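Local coordinates for prolyl 4-hydroxylase (Paramecium bursaria Chlorella virus 1, PDB 5C5T), which probably hydroxylates proline residues of collagen-like substrates as a metal- and 2-oxoglutarate-dependent dioxygenase, at residues A[83-88]-A[125-130]; A[132-137]-A[209-214]; A[158-163]-A[217-222]. All coordinates share one frame; numbering follows the deposited sequence.

Interaction 1: A[83-88]-A[125-130]; sequences RNSEQT and QVARYK. With AKG (2-oxoglutaric acid), chain C.
At one margin of the larger antiparallel sheet of a 2-oxoglutarate oxygenase, Glu86, Gln87 and Thr88 on the outermost strand pair with Arg128, Ala127 and Val126. Glu86 and Arg128 exchange two backbone hydrogen bonds, Glu86 N to Arg128 O at 3.1 Å and Arg128 N to Glu86 O at 2.9 Å; Thr88 and Val126 do the same two residues on. Gln87 and Ala127 form the non-hydrogen-bonded pair between them, and the small methyl CB of Ala127 leaves room for Gln87 CG to lie 3.9 Å away. Beside it, the side chains of Gln87 and Gln125 run the same way, the polar end of Gln125 held by Asn221 of strand 217-225.

Before the strand begins, Ser85 places its CB over one face of the Tyr129 ring, 4.2 Å from the centroid, a CH-pi contact; the short side chain suits a place between the ring and the Arg128 carbonyl. Its hydroxyl sits between backbone N and carbonyl carbon (chi1 64°); there Ser85 OG accepts a bond from Gln87 NE2 at 2.8 Å. A water 2.7 Å from Ser85 OG and 3.0 Å from Tyr129 OH links them. Tyr129 OH also lies 2.7 Å from O3 of the C5 carboxylate of 2-oxoglutarate, a weak, unsettled bond, since its one proton has another acceptor within reach. On the reverse face the charged ends turn elsewhere, Glu86 to Gln133 and Arg128 to Glu216; Thr88 and Val126 touch Ala57 of helix 47-59. An edge strand extending the major sheet of the double-stranded beta-helix, beside the strand that brings a tyrosine to the cosubstrate, fits this superfamily.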
loop_
_atom_site.group_PDB
_atom_site.type_symbol
_atom_site.label_atom_id
_atom_site.label_comp_id
_atom_site.label_asym_id
_atom_site.label_seq_id
_atom_site.Cartn_x
_atom_site.Cartn_y
_atom_site.Cartn_z
ATOM N N ARG A 83 9.968 -10.910 -2.171
ATOM C CA ARG A 83 10.104 -9.511 -2.533
ATOM C C ARG A 83 11.449 -9.222 -3.173
ATOM O O ARG A 83 12.515 -9.587 -2.656
ATOM C CB ARG A 83 9.916 -8.624 -1.314
ATOM C CG ARG A 83 9.841 -7.143 -1.656
ATOM C CD ARG A 83 9.722 -6.312 -0.397
ATOM N NE ARG A 83 10.910 -6.448 0.457
ATOM C CZ ARG A 83 10.980 -6.015 1.716
ATOM N NH1 ARG A 83 9.920 -5.431 2.270
ATOM N NH2 ARG A 83 12.103 -6.173 2.425
ATOM N N ASN A 84 11.366 -8.538 -4.303
ATOM C CA ASN A 84 12.511 -8.200 -5.116
ATOM C C ASN A 84 12.299 -6.750 -5.517
ATOM O O ASN A 84 11.724 -6.484 -6.571
ATOM C CB ASN A 84 12.585 -9.128 -6.343
ATOM C CG ASN A 84 13.771 -8.845 -7.229
ATOM O OD1 ASN A 84 14.785 -8.318 -6.778
ATOM N ND2 ASN A 84 13.652 -9.206 -8.511
ATOM N N SER A 85 12.700 -5.841 -4.622
ATOM C CA SER A 85 12.530 -4.382 -4.753
ATOM C C SER A 85 13.529 -3.699 -3.803
ATOM O O SER A 85 14.189 -4.365 -2.998
ATOM C CB SER A 85 11.107 -3.926 -4.425
ATOM O OG SER A 85 10.805 -4.182 -3.066
ATOM N N GLU A 86 13.651 -2.384 -3.946
ATOM C CA GLU A 86 14.457 -1.524 -3.060
ATOM C C GLU A 86 13.463 -0.738 -2.223
ATOM O O GLU A 86 12.377 -0.457 -2.712
ATOM C CB GLU A 86 15.326 -0.585 -3.891
ATOM C CG GLU A 86 16.393 -1.293 -4.685
ATOM C CD GLU A 86 15.840 -2.033 -5.884
ATOM O OE1 GLU A 86 15.107 -1.415 -6.719
ATOM O OE2 GLU A 86 16.148 -3.246 -5.980
ATOM N N GLN A 87 13.799 -0.451 -0.964
ATOM C CA GLN A 87 12.910 0.293 -0.069
ATOM C C GLN A 87 13.600 1.345 0.794
ATOM O O GLN A 87 14.765 1.216 1.161
ATOM C CB GLN A 87 12.174 -0.652 0.870
ATOM C CG GLN A 87 11.416 -1.773 0.174
ATOM C CD GLN A 87 12.145 -3.071 0.330
ATOM O OE1 GLN A 87 12.544 -3.428 1.437
ATOM N NE2 GLN A 87 12.357 -3.773 -0.774
ATOM N N THR A 88 12.858 2.383 1.161
ATOM C CA THR A 88 13.289 3.257 2.233
ATOM C C THR A 88 12.107 3.665 3.109
ATOM O O THR A 88 10.941 3.492 2.713
ATOM C CB THR A 88 14.034 4.493 1.673
ATOM O OG1 THR A 88 14.626 5.223 2.741
ATOM C CG2 THR A 88 13.113 5.416 0.836
ATOM N N GLN A 125 6.659 3.676 3.961
ATOM C CA GLN A 125 7.691 3.050 3.156
ATOM C C GLN A 125 7.525 3.483 1.706
ATOM O O GLN A 125 6.396 3.501 1.172
ATOM C CB GLN A 125 7.602 1.541 3.240
ATOM C CG GLN A 125 8.653 0.767 2.471
ATOM C CD GLN A 125 8.198 -0.652 2.208
ATOM O OE1 GLN A 125 7.398 -0.896 1.308
ATOM N NE2 GLN A 125 8.716 -1.592 2.977
ATOM N N VAL A 126 8.631 3.859 1.052
ATOM C CA VAL A 126 8.619 4.031 -0.409
ATOM C C VAL A 126 9.455 2.898 -1.022
ATOM O O VAL A 126 10.570 2.621 -0.562
ATOM C CB VAL A 126 9.132 5.451 -0.826
ATOM C CG1 VAL A 126 9.371 5.550 -2.350
ATOM C CG2 VAL A 126 8.145 6.544 -0.313
ATOM N N ALA A 127 8.905 2.215 -2.036
ATOM C CA ALA A 127 9.580 1.116 -2.671
ATOM C C ALA A 127 9.653 1.309 -4.171
ATOM O O ALA A 127 8.753 1.897 -4.766
ATOM C CB ALA A 127 8.840 -0.231 -2.379
ATOM N N ARG A 128 10.692 0.733 -4.770
ATOM C CA ARG A 128 10.944 0.855 -6.206
ATOM C C ARG A 128 11.227 -0.495 -6.834
ATOM O O ARG A 128 11.925 -1.334 -6.258
ATOM C CB ARG A 128 12.133 1.789 -6.471
ATOM C CG ARG A 128 12.543 1.880 -7.977
ATOM C CD ARG A 128 13.413 3.124 -8.206
ATOM N NE ARG A 128 13.780 3.333 -9.617
ATOM C CZ ARG A 128 14.871 2.814 -10.165
ATOM N NH1 ARG A 128 15.664 2.026 -9.448
ATOM N NH2 ARG A 128 15.155 3.061 -11.440
ATOM N N TYR A 129 10.656 -0.673 -8.024
ATOM C CA TYR A 129 10.842 -1.828 -8.870
ATOM C C TYR A 129 11.486 -1.431 -10.209
ATOM O O TYR A 129 10.924 -0.613 -10.958
ATOM C CB TYR A 129 9.517 -2.493 -9.192
ATOM C CG TYR A 129 8.676 -2.942 -8.044
ATOM C CD1 TYR A 129 8.781 -4.204 -7.525
ATOM C CD2 TYR A 129 7.750 -2.081 -7.480
ATOM C CE1 TYR A 129 7.970 -4.625 -6.470
ATOM C CE2 TYR A 129 6.927 -2.493 -6.441
ATOM C CZ TYR A 129 7.055 -3.762 -5.944
ATOM O OH TYR A 129 6.254 -4.165 -4.917
ATOM N N LYS A 130 12.649 -2.016 -10.479
ATOM C CA LYS A 130 13.257 -1.992 -11.792
ATOM C C LYS A 130 12.714 -3.088 -12.702
ATOM O O LYS A 130 12.067 -4.041 -12.257
ATOM C CB LYS A 130 14.763 -2.170 -11.640
ATOM C CG LYS A 130 15.427 -1.063 -10.934
ATOM C CD LYS A 130 16.931 -1.329 -10.815
ATOM C CE LYS A 130 17.623 -1.242 -12.179
ATOM N NZ LYS A 130 18.791 -2.170 -12.317
HETATM C C1 AKG C . 3.583 -4.365 -0.591
HETATM O O1 AKG C . 4.574 -3.572 -0.599
HETATM O O2 AKG C . 3.285 -4.948 0.485
HETATM C C2 AKG C . 2.866 -4.685 -1.873
HETATM O O5 AKG C . 2.141 -5.642 -1.882
HETATM C C3 AKG C . 3.084 -3.807 -3.117
HETATM C C4 AKG C . 2.200 -4.217 -4.266
HETATM C C5 AKG C . 2.660 -3.638 -5.579
HETATM O O3 AKG C . 3.870 -3.319 -5.744
HETATM O O4 AKG C . 1.808 -3.458 -6.502
HETATM O O HOH W 1 8.136 -3.693 -2.649
#

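Interaction 2: A[132-137]-A[209-214]. With AKG (2-oxoglutaric acid), chain C.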
loop_
_atom_site.group_PDB
_atom_site.type_symbol
_atom_site.label_atom_id
_atom_site.label_comp_id
_atom_site.label_asym_id
_atom_site.label_seq_id
_atom_site.Cartn_x
_atom_site.Cartn_y
_atom_site.Cartn_z
ATOM N N GLY A 132 12.112 -6.425 -14.253
ATOM C CA GLY A 132 12.423 -7.734 -13.744
ATOM C C GLY A 132 12.031 -7.903 -12.283
ATOM O O GLY A 132 12.032 -9.038 -11.770
ATOM N N GLN A 133 11.740 -6.780 -11.614
ATOM C CA GLN A 133 11.463 -6.800 -10.178
ATOM C C GLN A 133 9.952 -6.922 -9.924
ATOM O O GLN A 133 9.121 -6.554 -10.756
ATOM C CB GLN A 133 12.063 -5.570 -9.498
ATOM C CG GLN A 133 13.587 -5.618 -9.511
ATOM C CD GLN A 133 14.232 -4.663 -8.566
ATOM O OE1 GLN A 133 13.919 -3.499 -8.537
ATOM N NE2 GLN A 133 15.153 -5.167 -7.764
ATOM N N TYR A 134 9.625 -7.495 -8.769
ATOM C CA TYR A 134 8.267 -7.949 -8.487
ATOM C C TYR A 134 8.165 -8.276 -7.006
ATOM O O TYR A 134 9.157 -8.273 -6.319
ATOM C CB TYR A 134 7.904 -9.193 -9.298
ATOM C CG TYR A 134 8.754 -10.398 -9.009
ATOM C CD1 TYR A 134 10.005 -10.568 -9.632
ATOM C CD2 TYR A 134 8.339 -11.348 -8.079
ATOM C CE1 TYR A 134 10.779 -11.675 -9.370
ATOM C CE2 TYR A 134 9.118 -12.451 -7.816
ATOM C CZ TYR A 134 10.332 -12.601 -8.463
ATOM O OH TYR A 134 11.125 -13.692 -8.211
ATOM N N TYR A 135 6.942 -8.535 -6.539
ATOM C CA TYR A 135 6.667 -8.929 -5.135
ATOM C C TYR A 135 5.669 -10.090 -5.211
ATOM O O TYR A 135 4.485 -9.857 -5.468
ATOM C CB TYR A 135 6.100 -7.742 -4.319
ATOM C CG TYR A 135 6.137 -7.880 -2.796
ATOM C CD1 TYR A 135 6.315 -9.117 -2.161
ATOM C CD2 TYR A 135 5.982 -6.744 -2.004
ATOM C CE1 TYR A 135 6.349 -9.203 -0.778
ATOM C CE2 TYR A 135 6.000 -6.829 -0.629
ATOM C CZ TYR A 135 6.219 -8.039 -0.015
ATOM O OH TYR A 135 6.234 -8.123 1.361
ATOM N N TYR A 136 6.144 -11.329 -5.003
ATOM C CA TYR A 136 5.296 -12.537 -5.038
ATOM C C TYR A 136 4.093 -12.464 -4.101
ATOM O O TYR A 136 4.163 -11.796 -3.092
ATOM C CB TYR A 136 6.110 -13.759 -4.655
ATOM C CG TYR A 136 5.431 -15.097 -4.817
ATOM C CD1 TYR A 136 5.228 -15.650 -6.077
ATOM C CD2 TYR A 136 5.036 -15.832 -3.707
ATOM C CE1 TYR A 136 4.611 -16.882 -6.227
ATOM C CE2 TYR A 136 4.434 -17.074 -3.846
ATOM C CZ TYR A 136 4.228 -17.597 -5.114
ATOM O OH TYR A 136 3.635 -18.833 -5.283
ATOM N N HIS A 137 3.003 -13.160 -4.432
ATOM C CA HIS A 137 1.772 -13.001 -3.643
ATOM C C HIS A 137 1.940 -13.298 -2.157
ATOM O O HIS A 137 2.625 -14.210 -1.734
ATOM C CB HIS A 137 0.608 -13.820 -4.228
ATOM C CG HIS A 137 0.852 -15.283 -4.372
ATOM N ND1 HIS A 137 0.857 -16.160 -3.306
ATOM C CD2 HIS A 137 1.049 -16.038 -5.482
ATOM C CE1 HIS A 137 1.062 -17.389 -3.752
ATOM N NE2 HIS A 137 1.167 -17.341 -5.068
ATOM N N GLY A 209 2.692 -7.666 -6.415
ATOM C CA GLY A 209 3.095 -6.715 -7.431
ATOM C C GLY A 209 3.698 -7.523 -8.577
ATOM O O GLY A 209 4.695 -8.201 -8.388
ATOM N N LEU A 210 3.088 -7.461 -9.756
ATOM C CA LEU A 210 3.543 -8.250 -10.891
ATOM C C LEU A 210 4.829 -7.700 -11.505
ATOM O O LEU A 210 5.222 -6.546 -11.301
ATOM C CB LEU A 210 2.427 -8.314 -11.947
ATOM C CG LEU A 210 1.103 -8.952 -11.505
ATOM C CD1 LEU A 210 0.177 -9.118 -12.683
ATOM C CD2 LEU A 210 1.329 -10.300 -10.826
ATOM N N PRO A 211 5.535 -8.536 -12.266
ATOM C CA PRO A 211 6.819 -8.005 -12.740
ATOM C C PRO A 211 6.730 -6.775 -13.624
ATOM O O PRO A 211 5.799 -6.654 -14.435
ATOM C CB PRO A 211 7.385 -9.193 -13.516
ATOM C CG PRO A 211 6.762 -10.388 -12.860
ATOM C CD PRO A 211 5.372 -9.964 -12.594
ATOM N N VAL A 212 7.678 -5.863 -13.430
ATOM C CA VAL A 212 7.802 -4.693 -14.289
ATOM C C VAL A 212 8.547 -5.144 -15.532
ATOM O O VAL A 212 9.613 -5.743 -15.430
ATOM C CB VAL A 212 8.519 -3.559 -13.598
ATOM C CG1 VAL A 212 8.863 -2.418 -14.595
ATOM C CG2 VAL A 212 7.645 -3.047 -12.453
ATOM N N LYS A 213 7.996 -4.821 -16.697
ATOM C CA LYS A 213 8.637 -5.194 -17.962
ATOM C C LYS A 213 9.437 -4.040 -18.543
ATOM O O LYS A 213 10.492 -4.241 -19.168
ATOM C CB LYS A 213 7.598 -5.631 -18.973
ATOM C CG LYS A 213 6.843 -6.854 -18.583
ATOM C CD LYS A 213 5.779 -7.088 -19.629
ATOM C CE LYS A 213 4.647 -7.927 -19.142
ATOM N NZ LYS A 213 3.744 -8.227 -20.292
ATOM N N SER A 214 8.937 -2.831 -18.349
ATOM C CA SER A 214 9.651 -1.693 -18.880
ATOM C C SER A 214 9.379 -0.431 -18.059
ATOM O O SER A 214 8.301 -0.229 -17.484
ATOM C CB SER A 214 9.305 -1.465 -20.349
ATOM O OG SER A 214 8.029 -0.908 -20.485
HETATM C C1 AKG C . 3.583 -4.365 -0.591
HETATM O O1 AKG C . 4.574 -3.572 -0.599
HETATM O O2 AKG C . 3.285 -4.948 0.485
HETATM C C2 AKG C . 2.866 -4.685 -1.873
HETATM O O5 AKG C . 2.141 -5.642 -1.882
HETATM C C3 AKG C . 3.084 -3.807 -3.117
HETATM C C4 AKG C . 2.200 -4.217 -4.266
HETATM C C5 AKG C . 2.660 -3.638 -5.579
HETATM O O3 AKG C . 3.870 -3.319 -5.744
HETATM O O4 AKG C . 1.808 -3.458 -6.502
#
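Gly132 starts the contact by giving its N-H to Val212 O at 2.8 Å, nearly straight; its positive phi (97°) is a conformation that glycine adopts easily. Gln133 then answers with its carbonyl, Gln133 O taking the N-H of Val212 at 3.1 Å, while its amide side chain leaves the contact to bond Lys130 N. At Tyr134 the touching is done by CB, 3.9 Å from Pro211 CG. With CG lodged between backbone N and carbonyl carbon (chi1 62°), the ring is turned away from Pro211, and its hydroxyl bonds Pro80 O. Tyr135 forms a true antiparallel pair with Gly209: Tyr135 N meets Gly209 O at 2.9 Å, and Gly209 N returns to Tyr135 O at 3.0 Å, each donor lying on a carbonyl lone pair. Both residues line the 2-oxoglutarate pocket. Tyr135 CE2 is 3.5 Å from cosubstrate C1, and Gly209 CA lies 3.6 Å from C5; glycine suits the place because O3 of the cosubstrate sits where a side chain would begin. The Tyr135 ring also stacks with His138, a zinc ligand. In the smaller antiparallel sheet, strand 134-138 thus runs between strands 83-84 and 207-209, with Val212 packed on Tyr129 of strand 120-129.

Interaction 3: A[158-163]-A[217-222]; sequences MVYLKA and KIIANQ. With AKG (2-oxoglutaric acid), chain C.
Ile218 O is gripped by two consecutive N-H groups, Leu161 N at 2.7 Å and Lys162 N at 3.1 Å, which is the signature of a classic beta bulge. The bulge shifts the register by one residue at the end of strand 153-160, inside the larger sheet of the double-stranded beta-helix; ahead of it Val159 and Ala220 form a regular hydrogen-bonded pair. A leucine suits the buried first position of the bulge: its branched end packs on Ile218 and Ala220 and on Leu53 and Ile54 of helix 47-59, whereas Lys162 sends its ammonium group to a salt bridge with Glu216.

The other face, carrying Met158, Tyr160, Ile219 and Asn221, looks onto 2-oxoglutarate. Met158 SD rests 3.7 Å from Ile219 CD1, and Met158 CG lies alongside the amide, 3.4 Å from Asn221 OD1. Asn221 ND2 makes a weak bond to cosubstrate O1 and a further one to Gln125 OE1, which helps fix the rotation of the amide. Tyr160 CD1 touches Ile219 CG2, and its hydroxyl goes to Thr172. Lys217, fully extended, has the length to reach the C5 carboxylate of 2-oxoglutarate, Lys217 NZ bonding its O4 at 2.7 Å and, weakly, its O3 at 3.0 Å, with Gly170 O as another acceptor. Between these polar ends, with CG1 set between backbone N and carbonyl carbon (chi1 63°), Ile219 points CD1 at the cosubstrate, 3.6 Å from its C3.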
loop_
_atom_site.group_PDB
_atom_site.type_symbol
_atom_site.label_atom_id
_atom_site.label_comp_id
_atom_site.label_asym_id
_atom_site.label_seq_id
_atom_site.Cartn_x
_atom_site.Cartn_y
_atom_site.Cartn_z
ATOM N N MET A 158 -1.942 2.349 -0.381
ATOM C CA MET A 158 -0.761 2.348 -1.240
ATOM C C MET A 158 -0.986 3.390 -2.358
ATOM O O MET A 158 -2.050 3.420 -3.024
ATOM C CB MET A 158 -0.490 0.977 -1.860
ATOM C CG MET A 158 0.731 0.937 -2.778
ATOM S SD MET A 158 0.949 -0.615 -3.676
ATOM C CE MET A 158 -0.602 -0.740 -4.528
ATOM N N VAL A 159 0.011 4.256 -2.553
ATOM C CA VAL A 159 -0.048 5.271 -3.617
ATOM C C VAL A 159 0.950 4.956 -4.694
ATOM O O VAL A 159 2.120 4.703 -4.387
ATOM C CB VAL A 159 0.239 6.697 -3.079
ATOM C CG1 VAL A 159 -0.098 7.723 -4.158
ATOM C CG2 VAL A 159 -0.479 6.968 -1.844
ATOM N N TYR A 160 0.518 4.955 -5.961
ATOM C CA TYR A 160 1.478 4.845 -7.094
ATOM C C TYR A 160 2.128 6.198 -7.327
ATOM O O TYR A 160 1.429 7.174 -7.646
ATOM C CB TYR A 160 0.784 4.378 -8.393
ATOM C CG TYR A 160 0.077 3.028 -8.283
ATOM C CD1 TYR A 160 0.781 1.881 -8.136
ATOM C CD2 TYR A 160 -1.308 2.952 -8.322
ATOM C CE1 TYR A 160 0.133 0.636 -8.021
ATOM C CE2 TYR A 160 -1.968 1.727 -8.192
ATOM C CZ TYR A 160 -1.228 0.577 -8.045
ATOM O OH TYR A 160 -1.889 -0.645 -7.952
ATOM N N LEU A 161 3.440 6.281 -7.109
ATOM C CA LEU A 161 4.161 7.529 -7.356
ATOM C C LEU A 161 4.662 7.604 -8.784
ATOM O O LEU A 161 4.751 8.702 -9.330
ATOM C CB LEU A 161 5.337 7.682 -6.397
ATOM C CG LEU A 161 4.992 7.565 -4.905
ATOM C CD1 LEU A 161 6.230 7.943 -4.078
ATOM C CD2 LEU A 161 3.839 8.387 -4.463
ATOM N N LYS A 162 5.013 6.460 -9.357
ATOM C CA LYS A 162 5.480 6.375 -10.728
ATOM C C LYS A 162 5.041 5.038 -11.336
ATOM O O LYS A 162 5.208 3.962 -10.723
ATOM C CB LYS A 162 6.997 6.527 -10.808
ATOM C CG LYS A 162 7.522 6.565 -12.269
ATOM C CD LYS A 162 8.982 7.038 -12.351
ATOM C CE LYS A 162 9.384 7.278 -13.813
ATOM N NZ LYS A 162 10.720 7.931 -13.900
ATOM N N ALA A 163 4.432 5.106 -12.512
ATOM C CA ALA A 163 3.967 3.913 -13.228
ATOM C C ALA A 163 4.943 3.458 -14.323
ATOM O O ALA A 163 5.685 4.296 -14.864
ATOM C CB ALA A 163 2.617 4.197 -13.834
ATOM N N LYS A 217 8.611 1.372 -11.476
ATOM C CA LYS A 217 7.415 1.486 -10.652
ATOM C C LYS A 217 7.860 1.926 -9.249
ATOM O O LYS A 217 8.744 1.296 -8.661
ATOM C CB LYS A 217 6.650 0.156 -10.593
ATOM C CG LYS A 217 5.504 0.067 -9.582
ATOM C CD LYS A 217 4.866 -1.315 -9.698
ATOM C CE LYS A 217 3.797 -1.539 -8.646
ATOM N NZ LYS A 217 3.310 -2.935 -8.678
ATOM N N ILE A 218 7.250 2.984 -8.740
ATOM C CA ILE A 218 7.533 3.471 -7.389
ATOM C C ILE A 218 6.189 3.633 -6.655
ATOM O O ILE A 218 5.267 4.268 -7.197
ATOM C CB ILE A 218 8.346 4.781 -7.404
ATOM C CG1 ILE A 218 9.559 4.639 -8.321
ATOM C CG2 ILE A 218 8.718 5.148 -5.979
ATOM C CD1 ILE A 218 10.420 5.870 -8.386
ATOM N N ILE A 219 6.107 3.058 -5.442
ATOM C CA ILE A 219 4.948 3.163 -4.580
ATOM C C ILE A 219 5.307 3.731 -3.195
ATOM O O ILE A 219 6.465 3.669 -2.727
ATOM C CB ILE A 219 4.295 1.776 -4.440
ATOM C CG1 ILE A 219 5.250 0.806 -3.774
ATOM C CG2 ILE A 219 3.825 1.314 -5.814
ATOM C CD1 ILE A 219 4.635 -0.554 -3.497
ATOM N N ALA A 220 4.292 4.277 -2.531
ATOM C CA ALA A 220 4.299 4.619 -1.107
ATOM C C ALA A 220 3.250 3.794 -0.350
ATOM O O ALA A 220 2.084 3.727 -0.745
ATOM C CB ALA A 220 4.070 6.091 -0.920
ATOM N N ASN A 221 3.724 3.052 0.657
ATOM C CA ASN A 221 2.860 2.209 1.502
ATOM C C ASN A 221 2.613 2.824 2.836
ATOM O O ASN A 221 3.549 3.053 3.618
ATOM C CB ASN A 221 3.494 0.821 1.736
ATOM C CG ASN A 221 3.405 -0.071 0.543
ATOM O OD1 ASN A 221 2.344 -0.302 0.008
ATOM N ND2 ASN A 221 4.545 -0.647 0.155
ATOM N N GLN A 222 1.345 3.099 3.105
ATOM C CA GLN A 222 0.885 3.534 4.455
ATOM C C GLN A 222 0.115 2.382 5.106
ATOM O O GLN A 222 -1.011 2.115 4.744
ATOM C CB GLN A 222 0.017 4.779 4.374
ATOM C CG GLN A 222 -0.568 5.193 5.724
ATOM C CD GLN A 222 0.495 5.588 6.749
ATOM O OE1 GLN A 222 0.986 6.716 6.746
ATOM N NE2 GLN A 222 0.906 4.641 7.574
HETATM C C1 AKG C . 3.583 -4.365 -0.591
HETATM O O1 AKG C . 4.574 -3.572 -0.599
HETATM O O2 AKG C . 3.285 -4.948 0.485
HETATM C C2 AKG C . 2.866 -4.685 -1.873
HETATM O O5 AKG C . 2.141 -5.642 -1.882
HETATM C C3 AKG C . 3.084 -3.807 -3.117
HETATM C C4 AKG C . 2.200 -4.217 -4.266
HETATM C C5 AKG C . 2.660 -3.638 -5.579
HETATM O O3 AKG C . 3.870 -3.319 -5.744
HETATM O O4 AKG C . 1.808 -3.458 -6.502
#

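All three interactions touch the same 2-oxoglutarate. Interactions 1 and 3, about 10 Å apart between centres, are successive parts of one sheet: strands 120-129 and 217-225 are joined by Gln125 O to Asn221 N and Tyr129 N to Lys217 O, both at 2.8 Å. Interaction 2 belongs to the smaller sheet facing it across the pocket, and interaction 1 also reaches that sheet, through Asn84 N to Tyr134 O at 3.0 Å. Interactions 2 and 3 meet where Val212 CG2 packs 3.8 Å from Lys217 CB, and the Tyr129 side chain comes within about 4 Å of that of Lys217. Nearby lies the zinc held by His138, Asp140 and His207, probably the site of iron in the active enzyme.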